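Local coordinates for protein extracellular invertase (PDB 5XH8) that probably cleaves terminal fructose from sucrose and related beta-fructofuranosides and transfers it efficiently to sugar acceptors, giving fructooligosaccharides such as 1-kestose, at residues 189-195 / 206-211; 113-117 / 169-174; 496-502 / 519-525; 538-542 / 554-558. Residues are numbered along the deposited sequence.

Contact 1 of 4, residues 189-195 / 206-211; sequences NTWYTVI and QFLYRQ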
# COMPACT_ATOMS: atom_id res chain seq x y z
N ASN A 189 17.70 2.52 22.96
CA ASN A 189 17.86 1.40 22.01
C ASN A 189 16.68 1.24 21.07
O ASN A 189 16.39 0.13 20.62
CB ASN A 189 18.18 0.10 22.75
CG ASN A 189 19.34 0.27 23.71
OD1 ASN A 189 20.27 1.04 23.44
ND2 ASN A 189 19.28 -0.42 24.83
N THR A 190 16.03 2.37 20.80
CA THR A 190 15.09 2.52 19.72
C THR A 190 15.77 2.11 18.40
O THR A 190 16.92 2.44 18.16
CB THR A 190 14.58 3.99 19.65
OG1 THR A 190 13.64 4.23 20.72
CG2 THR A 190 13.90 4.30 18.33
N TRP A 191 15.01 1.47 17.54
CA TRP A 191 15.47 1.13 16.19
C TRP A 191 15.05 2.27 15.30
O TRP A 191 13.88 2.67 15.32
CB TRP A 191 14.88 -0.20 15.72
CG TRP A 191 15.64 -1.38 16.24
CD1 TRP A 191 15.28 -2.22 17.29
CD2 TRP A 191 16.86 -1.90 15.72
NE1 TRP A 191 16.22 -3.20 17.45
CE2 TRP A 191 17.20 -3.03 16.50
CE3 TRP A 191 17.70 -1.53 14.66
CZ2 TRP A 191 18.36 -3.78 16.27
CZ3 TRP A 191 18.85 -2.29 14.43
CH2 TRP A 191 19.17 -3.39 15.24
N TYR A 192 16.03 2.84 14.59
CA TYR A 192 15.83 3.80 13.52
C TYR A 192 15.90 3.08 12.17
O TYR A 192 16.51 2.02 12.07
CB TYR A 192 16.88 4.91 13.57
CG TYR A 192 16.83 5.64 14.90
CD1 TYR A 192 15.89 6.65 15.13
CD2 TYR A 192 17.66 5.26 15.95
CE1 TYR A 192 15.81 7.29 16.36
CE2 TYR A 192 17.59 5.89 17.18
CZ TYR A 192 16.67 6.90 17.38
OH TYR A 192 16.58 7.50 18.62
N THR A 193 15.29 3.69 11.17
CA THR A 193 15.43 3.28 9.79
C THR A 193 15.68 4.51 8.95
O THR A 193 14.97 5.50 9.08
CB THR A 193 14.15 2.57 9.28
OG1 THR A 193 13.95 1.36 10.04
CG2 THR A 193 14.30 2.21 7.82
N VAL A 194 16.70 4.44 8.09
CA VAL A 194 16.80 5.37 6.97
C VAL A 194 16.33 4.70 5.69
O VAL A 194 16.58 3.51 5.46
CB VAL A 194 18.19 6.03 6.74
CG1 VAL A 194 18.45 7.07 7.83
CG2 VAL A 194 19.32 5.02 6.65
N ILE A 195 15.64 5.49 4.86
CA ILE A 195 15.22 5.07 3.53
C ILE A 195 15.89 6.04 2.57
O ILE A 195 15.92 7.24 2.85
CB ILE A 195 13.68 5.07 3.40
CG1 ILE A 195 13.07 4.07 4.43
CG2 ILE A 195 13.28 4.73 1.97
CD1 ILE A 195 11.54 4.00 4.44
N GLN A 206 18.13 11.22 2.59
CA GLN A 206 17.77 10.13 3.45
C GLN A 206 16.58 10.55 4.28
O GLN A 206 16.61 11.60 4.97
CB GLN A 206 18.91 9.77 4.38
CG GLN A 206 20.14 9.22 3.67
CD GLN A 206 21.21 8.75 4.64
OE1 GLN A 206 21.08 8.89 5.86
NE2 GLN A 206 22.26 8.17 4.10
N PHE A 207 15.54 9.73 4.21
CA PHE A 207 14.34 9.91 5.01
C PHE A 207 14.51 9.08 6.27
O PHE A 207 14.75 7.87 6.17
CB PHE A 207 13.13 9.42 4.21
CG PHE A 207 12.98 10.07 2.87
CD1 PHE A 207 12.37 11.33 2.76
CD2 PHE A 207 13.47 9.46 1.74
CE1 PHE A 207 12.24 11.93 1.52
CE2 PHE A 207 13.34 10.06 0.51
CZ PHE A 207 12.73 11.30 0.40
N LEU A 208 14.35 9.71 7.44
CA LEU A 208 14.65 9.08 8.74
C LEU A 208 13.36 8.73 9.45
O LEU A 208 12.41 9.53 9.43
CB LEU A 208 15.51 10.01 9.61
CG LEU A 208 15.92 9.52 11.01
CD1 LEU A 208 16.84 8.30 10.93
CD2 LEU A 208 16.59 10.65 11.82
N TYR A 209 13.33 7.55 10.08
CA TYR A 209 12.20 7.07 10.85
C TYR A 209 12.63 6.44 12.15
O TYR A 209 13.75 5.95 12.26
CB TYR A 209 11.40 5.98 10.06
CG TYR A 209 10.78 6.45 8.78
CD1 TYR A 209 11.55 6.62 7.64
CD2 TYR A 209 9.42 6.72 8.71
CE1 TYR A 209 10.98 7.06 6.46
CE2 TYR A 209 8.84 7.15 7.53
CZ TYR A 209 9.63 7.31 6.41
OH TYR A 209 9.09 7.76 5.24
N ARG A 210 11.73 6.37 13.13
CA ARG A 210 11.97 5.55 14.31
C ARG A 210 10.79 4.65 14.55
O ARG A 210 9.67 5.01 14.20
CB ARG A 210 12.27 6.40 15.55
CG ARG A 210 11.12 7.23 16.09
CD ARG A 210 11.56 7.97 17.36
NE ARG A 210 10.54 8.93 17.74
CZ ARG A 210 10.65 9.86 18.70
NH1 ARG A 210 11.75 9.99 19.43
NH2 ARG A 210 9.62 10.66 18.92
N GLN A 211 11.03 3.49 15.16
CA GLN A 211 9.95 2.59 15.52
C GLN A 211 9.03 3.32 16.50
O GLN A 211 9.49 4.09 17.34
CB GLN A 211 10.46 1.27 16.12
CG GLN A 211 11.02 1.36 17.51
CD GLN A 211 11.40 0.02 18.10
OE1 GLN A 211 10.58 -0.90 18.23
NE2 GLN A 211 12.61 -0.08 18.50
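Ile195, Gln211 and Tyr209 lose the most surface in this pairing, at 83, 75 and 69 Å² respectively. Ile195 and Tyr209 share one face of the sheet with Thr193 and Phe207. Ile195 CD1 comes within 3.7 Å of Tyr209 CE1, while its own pair mate is Phe207 (CB to CB 4.5 Å). Behind these side chains the backbones run antiparallel, with axes 4.5 Å apart at 156°. Thr193 and Tyr209 bond reciprocally, Thr193 N to Tyr209 O at 2.9 Å and Tyr209 N to Thr193 O at 2.8 Å. Ile195 and Phe207 do the same, with both N to O distances 2.9 Å. Gln211 extends the ladder through its N, 3.0 Å from Trp191 O, and its side chain (chi1 72°) runs on past the ladder to the start of 189-195, where Gln211 CG lies 4.2 Å from Thr190 CG2. The reverse face holds Tyr192, Val194, Leu208 and Arg210, with Val194 CG1 3.7 Å from Leu208 CD1; Arg210 reaches beyond the pair to a salt bridge with Glu220. Strands 166-176 and 219-227 flank the hairpin, so these are the two central strands of a four-stranded antiparallel blade, the repeating unit of the GH32 beta-propeller.

Contact 2 of 4, residues 113-117 / 169-174; sequences LLYTS and FRDPYV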
# COMPACT_ATOMS: atom_id res chain seq x y z
N LEU A 113 13.43 -9.00 8.86
CA LEU A 113 13.84 -8.26 7.65
C LEU A 113 12.83 -7.17 7.33
O LEU A 113 11.64 -7.46 7.17
CB LEU A 113 13.93 -9.22 6.46
CG LEU A 113 14.18 -8.61 5.08
CD1 LEU A 113 15.56 -8.02 4.99
CD2 LEU A 113 13.97 -9.67 4.00
N LEU A 114 13.32 -5.94 7.23
CA LEU A 114 12.56 -4.84 6.65
C LEU A 114 13.16 -4.57 5.27
O LEU A 114 14.34 -4.25 5.16
CB LEU A 114 12.65 -3.59 7.53
CG LEU A 114 11.88 -2.35 7.08
CD1 LEU A 114 10.38 -2.59 7.03
CD2 LEU A 114 12.19 -1.17 7.98
N TYR A 115 12.34 -4.66 4.22
CA TYR A 115 12.84 -4.61 2.85
C TYR A 115 11.90 -3.89 1.91
O TYR A 115 10.69 -3.72 2.21
CB TYR A 115 13.10 -6.02 2.32
CG TYR A 115 11.85 -6.83 1.95
CD1 TYR A 115 11.11 -7.48 2.93
CD2 TYR A 115 11.43 -6.93 0.64
CE1 TYR A 115 9.97 -8.21 2.60
CE2 TYR A 115 10.29 -7.65 0.30
CZ TYR A 115 9.56 -8.29 1.28
OH TYR A 115 8.45 -9.02 0.94
N THR A 116 12.44 -3.47 0.78
CA THR A 116 11.62 -2.79 -0.22
C THR A 116 10.91 -3.81 -1.10
O THR A 116 11.54 -4.53 -1.88
CB THR A 116 12.40 -1.79 -1.07
OG1 THR A 116 12.96 -0.77 -0.22
CG2 THR A 116 11.46 -1.11 -2.08
N SER A 117 9.59 -3.82 -0.96
CA SER A 117 8.67 -4.66 -1.73
C SER A 117 8.19 -3.85 -2.96
O SER A 117 7.66 -2.75 -2.80
CB SER A 117 7.52 -5.10 -0.83
OG SER A 117 7.05 -4.06 0.02
N PHE A 169 12.51 5.60 -3.23
CA PHE A 169 12.12 5.40 -1.85
C PHE A 169 12.35 3.94 -1.42
O PHE A 169 11.42 3.14 -1.35
CB PHE A 169 10.67 5.81 -1.68
CG PHE A 169 10.21 5.89 -0.25
CD1 PHE A 169 10.67 6.90 0.57
CD2 PHE A 169 9.30 5.00 0.24
CE1 PHE A 169 10.26 6.98 1.89
CE2 PHE A 169 8.87 5.07 1.56
CZ PHE A 169 9.35 6.07 2.38
N ARG A 170 13.61 3.59 -1.14
CA ARG A 170 13.98 2.19 -0.98
C ARG A 170 15.20 1.98 -0.12
O ARG A 170 15.82 2.95 0.34
CB ARG A 170 14.17 1.56 -2.36
CG ARG A 170 15.16 2.27 -3.26
CD ARG A 170 15.49 1.42 -4.50
NE ARG A 170 16.38 2.14 -5.42
CZ ARG A 170 16.01 3.01 -6.37
NH1 ARG A 170 14.72 3.25 -6.63
NH2 ARG A 170 16.96 3.62 -7.09
N ASP A 171 15.54 0.70 0.08
CA ASP A 171 16.76 0.25 0.74
C ASP A 171 16.76 0.62 2.24
O ASP A 171 17.72 1.20 2.74
CB ASP A 171 18.03 0.82 0.08
CG ASP A 171 18.06 0.64 -1.43
OD1 ASP A 171 17.44 -0.30 -1.95
OD2 ASP A 171 18.75 1.48 -2.08
N PRO A 172 15.70 0.24 2.95
CA PRO A 172 15.65 0.61 4.36
C PRO A 172 16.82 0.01 5.13
O PRO A 172 17.15 -1.19 4.94
CB PRO A 172 14.31 0.02 4.82
CG PRO A 172 14.04 -1.11 3.87
CD PRO A 172 14.54 -0.59 2.56
N TYR A 173 17.45 0.85 5.95
CA TYR A 173 18.61 0.48 6.77
C TYR A 173 18.29 0.71 8.25
O TYR A 173 18.21 1.86 8.71
CB TYR A 173 19.84 1.27 6.34
CG TYR A 173 21.12 0.68 6.91
CD1 TYR A 173 21.82 -0.33 6.22
CD2 TYR A 173 21.60 1.09 8.15
CE1 TYR A 173 22.97 -0.89 6.75
CE2 TYR A 173 22.75 0.51 8.70
CZ TYR A 173 23.44 -0.48 8.00
OH TYR A 173 24.58 -1.05 8.55
N VAL A 174 18.09 -0.40 8.96
CA VAL A 174 17.81 -0.37 10.38
C VAL A 174 19.11 -0.21 11.19
O VAL A 174 20.18 -0.80 10.87
CB VAL A 174 17.03 -1.62 10.87
CG1 VAL A 174 15.74 -1.78 10.11
CG2 VAL A 174 17.86 -2.89 10.79
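Pro172 lays its ring against Leu114: Pro172 CG is 3.4 Å from Leu114 O and 3.8 Å from Tyr115 CA, and Pro172 CB is 4.0 Å from Leu114 CD2. This is a junction between successive blades of the beta-propeller, where strand 112-118 of one four-stranded sheet meets strand 166-176 of the next. The strand axes are nearly antiparallel (173°) but approach only to 5.7 Å, and no backbone-to-backbone hydrogen bond links the two segments. Backbone bonds from 113-117 go instead to strands 96-103 and 134-140 of its own blade. Leu114 also meets Val174, CD2 to CG1 4.2 Å, so the apolar part of the seam is made by Leu114, Pro172 and Val174, with Thr193 of the neighbouring strand packed against all three. Arg170, Asp171 and Pro172 match the RDP motif of GH32 enzymes, whose aspartate is held to stabilise the transition state in relatives. Consistent with an active-site position, Asp171 OD1 hydrogen-bonds a bound glycerol; its carboxylate also partners Thr249. Arg170 bridges to Glu134 and Glu248. The motif's backbone is tied across the seam by Thr116, which also bonds Gln136: Asp171 N donates to Thr116 OG1 at 3.0 Å, with 147° at the hydrogen.

Contact 3 of 4, residues 496-502 / 519-525; sequences ESIIVDR and AEAGKLR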
# COMPACT_ATOMS: atom_id res chain seq x y z
N GLU A 496 47.43 13.78 -7.92
CA GLU A 496 47.41 13.06 -6.67
C GLU A 496 46.48 11.83 -6.75
O GLU A 496 45.56 11.70 -5.93
CB GLU A 496 46.94 14.00 -5.56
CG GLU A 496 47.78 15.25 -5.37
CD GLU A 496 47.33 15.99 -4.13
OE1 GLU A 496 46.36 16.75 -4.25
OE2 GLU A 496 47.92 15.80 -3.04
N SER A 497 46.73 10.95 -7.72
CA SER A 497 45.85 9.80 -7.99
C SER A 497 46.60 8.49 -8.09
O SER A 497 47.75 8.44 -8.55
CB SER A 497 45.12 9.99 -9.31
OG SER A 497 44.21 11.07 -9.25
N ILE A 498 45.93 7.42 -7.64
CA ILE A 498 46.29 6.05 -8.01
C ILE A 498 45.51 5.71 -9.28
O ILE A 498 44.29 5.92 -9.34
CB ILE A 498 45.91 5.03 -6.92
CG1 ILE A 498 46.54 5.39 -5.56
CG2 ILE A 498 46.25 3.60 -7.37
CD1 ILE A 498 47.90 4.79 -5.30
N ILE A 499 46.21 5.16 -10.27
CA ILE A 499 45.66 4.82 -11.57
C ILE A 499 45.85 3.32 -11.84
O ILE A 499 46.89 2.76 -11.53
CB ILE A 499 46.37 5.60 -12.71
CG1 ILE A 499 46.37 7.11 -12.43
CG2 ILE A 499 45.74 5.28 -14.08
CD1 ILE A 499 45.01 7.75 -12.33
N VAL A 500 44.83 2.68 -12.40
CA VAL A 500 44.97 1.35 -12.95
C VAL A 500 44.82 1.52 -14.46
O VAL A 500 43.73 1.84 -14.97
CB VAL A 500 43.94 0.34 -12.39
CG1 VAL A 500 44.24 -1.06 -12.90
CG2 VAL A 500 43.94 0.35 -10.86
N ASP A 501 45.93 1.35 -15.17
CA ASP A 501 45.91 1.32 -16.65
C ASP A 501 45.58 -0.10 -17.13
O ASP A 501 46.34 -1.05 -16.91
CB ASP A 501 47.28 1.75 -17.18
CG ASP A 501 47.35 1.78 -18.70
OD1 ASP A 501 46.43 1.35 -19.44
OD2 ASP A 501 48.41 2.24 -19.16
N ARG A 502 44.44 -0.22 -17.81
CA ARG A 502 43.95 -1.50 -18.31
C ARG A 502 43.97 -1.61 -19.84
O ARG A 502 43.47 -2.60 -20.41
CB ARG A 502 42.52 -1.75 -17.76
CG ARG A 502 42.49 -1.98 -16.25
CD ARG A 502 41.14 -2.47 -15.76
NE ARG A 502 40.08 -1.53 -16.14
CZ ARG A 502 38.78 -1.80 -16.21
NH1 ARG A 502 38.29 -2.99 -15.87
NH2 ARG A 502 37.95 -0.84 -16.60
N ALA A 519 40.55 3.17 -18.04
CA ALA A 519 41.41 3.40 -16.90
C ALA A 519 40.51 3.55 -15.68
O ALA A 519 39.37 3.97 -15.81
CB ALA A 519 42.28 4.65 -17.13
N GLU A 520 41.02 3.16 -14.52
CA GLU A 520 40.35 3.38 -13.24
C GLU A 520 41.27 4.31 -12.49
O GLU A 520 42.50 4.22 -12.65
CB GLU A 520 40.17 2.07 -12.47
CG GLU A 520 39.26 1.03 -13.15
CD GLU A 520 37.79 1.01 -12.67
OE1 GLU A 520 37.33 1.97 -12.03
OE2 GLU A 520 37.08 0.02 -12.97
N ALA A 521 40.69 5.18 -11.67
CA ALA A 521 41.47 6.15 -10.91
C ALA A 521 40.78 6.52 -9.62
O ALA A 521 39.55 6.58 -9.57
CB ALA A 521 41.67 7.42 -11.74
N GLY A 522 41.58 6.77 -8.58
CA GLY A 522 41.12 7.44 -7.38
C GLY A 522 42.12 8.41 -6.76
O GLY A 522 43.32 8.18 -6.83
N LYS A 523 41.62 9.48 -6.16
CA LYS A 523 42.44 10.50 -5.48
C LYS A 523 43.00 9.99 -4.17
O LYS A 523 42.27 9.37 -3.37
CB LYS A 523 41.61 11.74 -5.13
CG LYS A 523 41.04 12.48 -6.33
CD LYS A 523 42.07 13.36 -7.00
CE LYS A 523 42.49 14.52 -6.11
NZ LYS A 523 43.05 15.61 -6.97
N LEU A 524 44.29 10.26 -3.95
CA LEU A 524 44.94 9.97 -2.68
C LEU A 524 46.00 11.05 -2.42
O LEU A 524 46.92 11.18 -3.21
CB LEU A 524 45.61 8.60 -2.72
CG LEU A 524 46.43 8.25 -1.47
CD1 LEU A 524 45.56 8.16 -0.22
CD2 LEU A 524 47.19 6.96 -1.70
N ARG A 525 45.83 11.84 -1.36
CA ARG A 525 46.82 12.83 -0.96
C ARG A 525 47.80 12.19 -0.00
O ARG A 525 47.41 11.56 0.98
CB ARG A 525 46.20 14.04 -0.29
CG ARG A 525 47.23 14.98 0.34
CD ARG A 525 46.71 16.39 0.50
NE ARG A 525 46.45 16.97 -0.81
CZ ARG A 525 45.74 18.07 -1.02
NH1 ARG A 525 45.22 18.77 -0.01
NH2 ARG A 525 45.55 18.48 -2.26
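A two-pronged salt bridge closes one end of the pairing: Arg525 NH2 lies 2.8 Å from Glu496 OE1, and Arg525 NE 2.9 Å from Glu496 OE2, both near-linear at the hydrogen. At the other end, Arg502 is held mainly by Ser518 O, which accepts from NE, and by a salt bridge with Asp516; Glu520 OE2, 3.8 Å from Arg502 NH2 over the guanidinium face, adds a long, charge-only bridge with no N-H pointing at it. Glu520 is better bonded to Thr563 and Phe316 N. Between them runs an antiparallel ladder: Ile498 and Gly522 bond reciprocally, as do Val500 and Glu520 (N to O 2.8 to 3.0 Å), and Leu524 N extends it to Glu496 O at 2.8 Å. Ile499 CD1 touches Ala521 CB at 3.4 Å on one face. Ile498 and Val500 point from the other toward strands 550-555 and 559-564, and Ile498 CG1 is 4.2 Å from Leu524 CD2. Glu496, with positive phi, belongs to a G1 beta bulge against strand 487-492. The arrangement is the margin of one sheet in the GH32 C-terminal beta-sandwich.

Contact 4 of 4, residues 538-542 / 554-558; sequences ETLDL and YANGR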
# COMPACT_ATOMS: atom_id res chain seq x y z
N GLU A 538 54.84 11.88 2.85
CA GLU A 538 54.33 10.64 3.43
C GLU A 538 54.59 9.40 2.55
O GLU A 538 54.47 9.46 1.33
CB GLU A 538 52.81 10.80 3.63
CG GLU A 538 52.12 9.68 4.37
CD GLU A 538 50.66 9.97 4.65
OE1 GLU A 538 50.08 10.90 4.04
OE2 GLU A 538 50.10 9.26 5.47
N THR A 539 54.96 8.29 3.17
CA THR A 539 55.16 7.03 2.46
C THR A 539 53.81 6.48 1.90
O THR A 539 52.76 6.59 2.55
CB THR A 539 55.88 6.01 3.39
OG1 THR A 539 57.23 6.45 3.59
CG2 THR A 539 55.91 4.62 2.80
N LEU A 540 53.86 5.94 0.69
CA LEU A 540 52.72 5.25 0.06
C LEU A 540 52.82 3.80 0.46
O LEU A 540 53.72 3.08 0.00
CB LEU A 540 52.76 5.39 -1.46
CG LEU A 540 51.70 4.61 -2.25
CD1 LEU A 540 50.29 5.06 -1.87
CD2 LEU A 540 51.95 4.77 -3.75
N ASP A 541 51.96 3.39 1.38
CA ASP A 541 51.82 2.01 1.81
C ASP A 541 50.73 1.29 0.99
O ASP A 541 49.54 1.37 1.28
CB ASP A 541 51.51 1.97 3.30
CG ASP A 541 51.59 0.59 3.88
OD1 ASP A 541 52.17 -0.30 3.23
OD2 ASP A 541 51.07 0.39 4.98
N LEU A 542 51.19 0.57 -0.03
CA LEU A 542 50.36 0.01 -1.06
C LEU A 542 50.12 -1.47 -0.79
O LEU A 542 51.07 -2.20 -0.53
CB LEU A 542 51.08 0.22 -2.38
CG LEU A 542 50.30 0.24 -3.68
CD1 LEU A 542 49.14 1.24 -3.63
CD2 LEU A 542 51.27 0.56 -4.81
N TYR A 554 44.52 -1.13 -2.07
CA TYR A 554 44.46 -0.40 -0.83
C TYR A 554 45.71 0.48 -0.62
O TYR A 554 46.84 0.08 -1.02
CB TYR A 554 44.34 -1.36 0.34
CG TYR A 554 43.09 -2.23 0.35
CD1 TYR A 554 43.02 -3.42 -0.38
CD2 TYR A 554 41.98 -1.87 1.12
CE1 TYR A 554 41.87 -4.21 -0.37
CE2 TYR A 554 40.83 -2.67 1.16
CZ TYR A 554 40.77 -3.83 0.40
OH TYR A 554 39.62 -4.60 0.46
N ALA A 555 45.52 1.63 0.03
CA ALA A 555 46.65 2.51 0.42
C ALA A 555 46.42 3.19 1.77
O ALA A 555 45.35 3.78 2.02
CB ALA A 555 46.93 3.55 -0.65
N ASN A 556 47.41 3.03 2.65
CA ASN A 556 47.57 3.87 3.84
C ASN A 556 46.40 3.76 4.81
O ASN A 556 46.11 4.69 5.56
CB ASN A 556 47.80 5.33 3.40
CG ASN A 556 49.17 5.53 2.74
OD1 ASN A 556 50.02 6.23 3.27
ND2 ASN A 556 49.36 4.94 1.57
N GLY A 557 45.72 2.60 4.78
CA GLY A 557 44.54 2.33 5.60
C GLY A 557 43.37 3.28 5.42
O GLY A 557 42.51 3.35 6.30
N ARG A 558 43.34 4.01 4.30
CA ARG A 558 42.31 5.02 4.04
C ARG A 558 41.89 5.14 2.57
O ARG A 558 41.20 6.07 2.21
CB ARG A 558 42.77 6.39 4.55
CG ARG A 558 43.96 7.00 3.82
CD ARG A 558 44.62 8.09 4.66
NE ARG A 558 45.49 8.96 3.87
CZ ARG A 558 46.80 9.19 4.09
NH1 ARG A 558 47.46 8.61 5.10
NH2 ARG A 558 47.45 10.03 3.29
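Two extended side chains dominate this end of the hairpin formed by strands 534-547 and 550-555. Glu538 is t at both chi1 and chi2. Arg558 leaves its backbone in p (chi1 67°) and then runs out through two t torsions, which carry its guanidinium to the carboxylate edge-on. The result is a bidentate salt bridge: Arg558 NH1 to Glu538 OE2 is 2.7 Å and Arg558 NH2 to Glu538 OE1 is 2.9 Å, with angles at hydrogen of 176° and 164°. Leu540 and Leu542 both adopt the t, p conformation and bring their ends nearer the opposing segment. Their CD1 atoms lie 3.9 Å and 4.4 Å, respectively, from Ala555 CB, and Leu524 packs on both Leu540 and Ala555. Regular pairing is brief here, with Leu542 and Ala555 a non-hydrogen-bonded pair and Asn556 N donating to Asp541 O at 3.0 Å. Asn556 and Gly557 then take positive phi (63° and 58°), and Arg558 N closes a tight turn on Ala555 O at 3.0 Å, close to type I'. Tyr554 leads its ring away to Arg374, and the t rotamer of Asp541 serves Gln461. Since Glu538 OE1 also accepts from Phe527 N, and Arg558 NH2 also donates to Arg525 O, the ion pair belongs to a wider polar network: charge joins the segments where the backbone ladder has given way to the turn.

Overall arrangement
Contact 2 comes first along the chain, closing the excursion from 113-117 to 169-174 and joining two propeller blades. Contact 1 follows at 189-211, inside the second of those blades; the two touch through Val194 O and Tyr173 N, 2.8 Å apart, because strands 166-176 and 191-199 are sheet neighbours. Far later, contact 3 closes the loop from 496-502 to 519-525, and contact 4 the hairpin from 538-542 to 554-558. These last two meet in the C-terminal sandwich, where Arg525 O lies 2.8 Å from Arg558 NH2. All four loops lie in series, none nested or crossing. The propeller and sandwich pairs stay apart, with centres about 34 to 36 Å from each other.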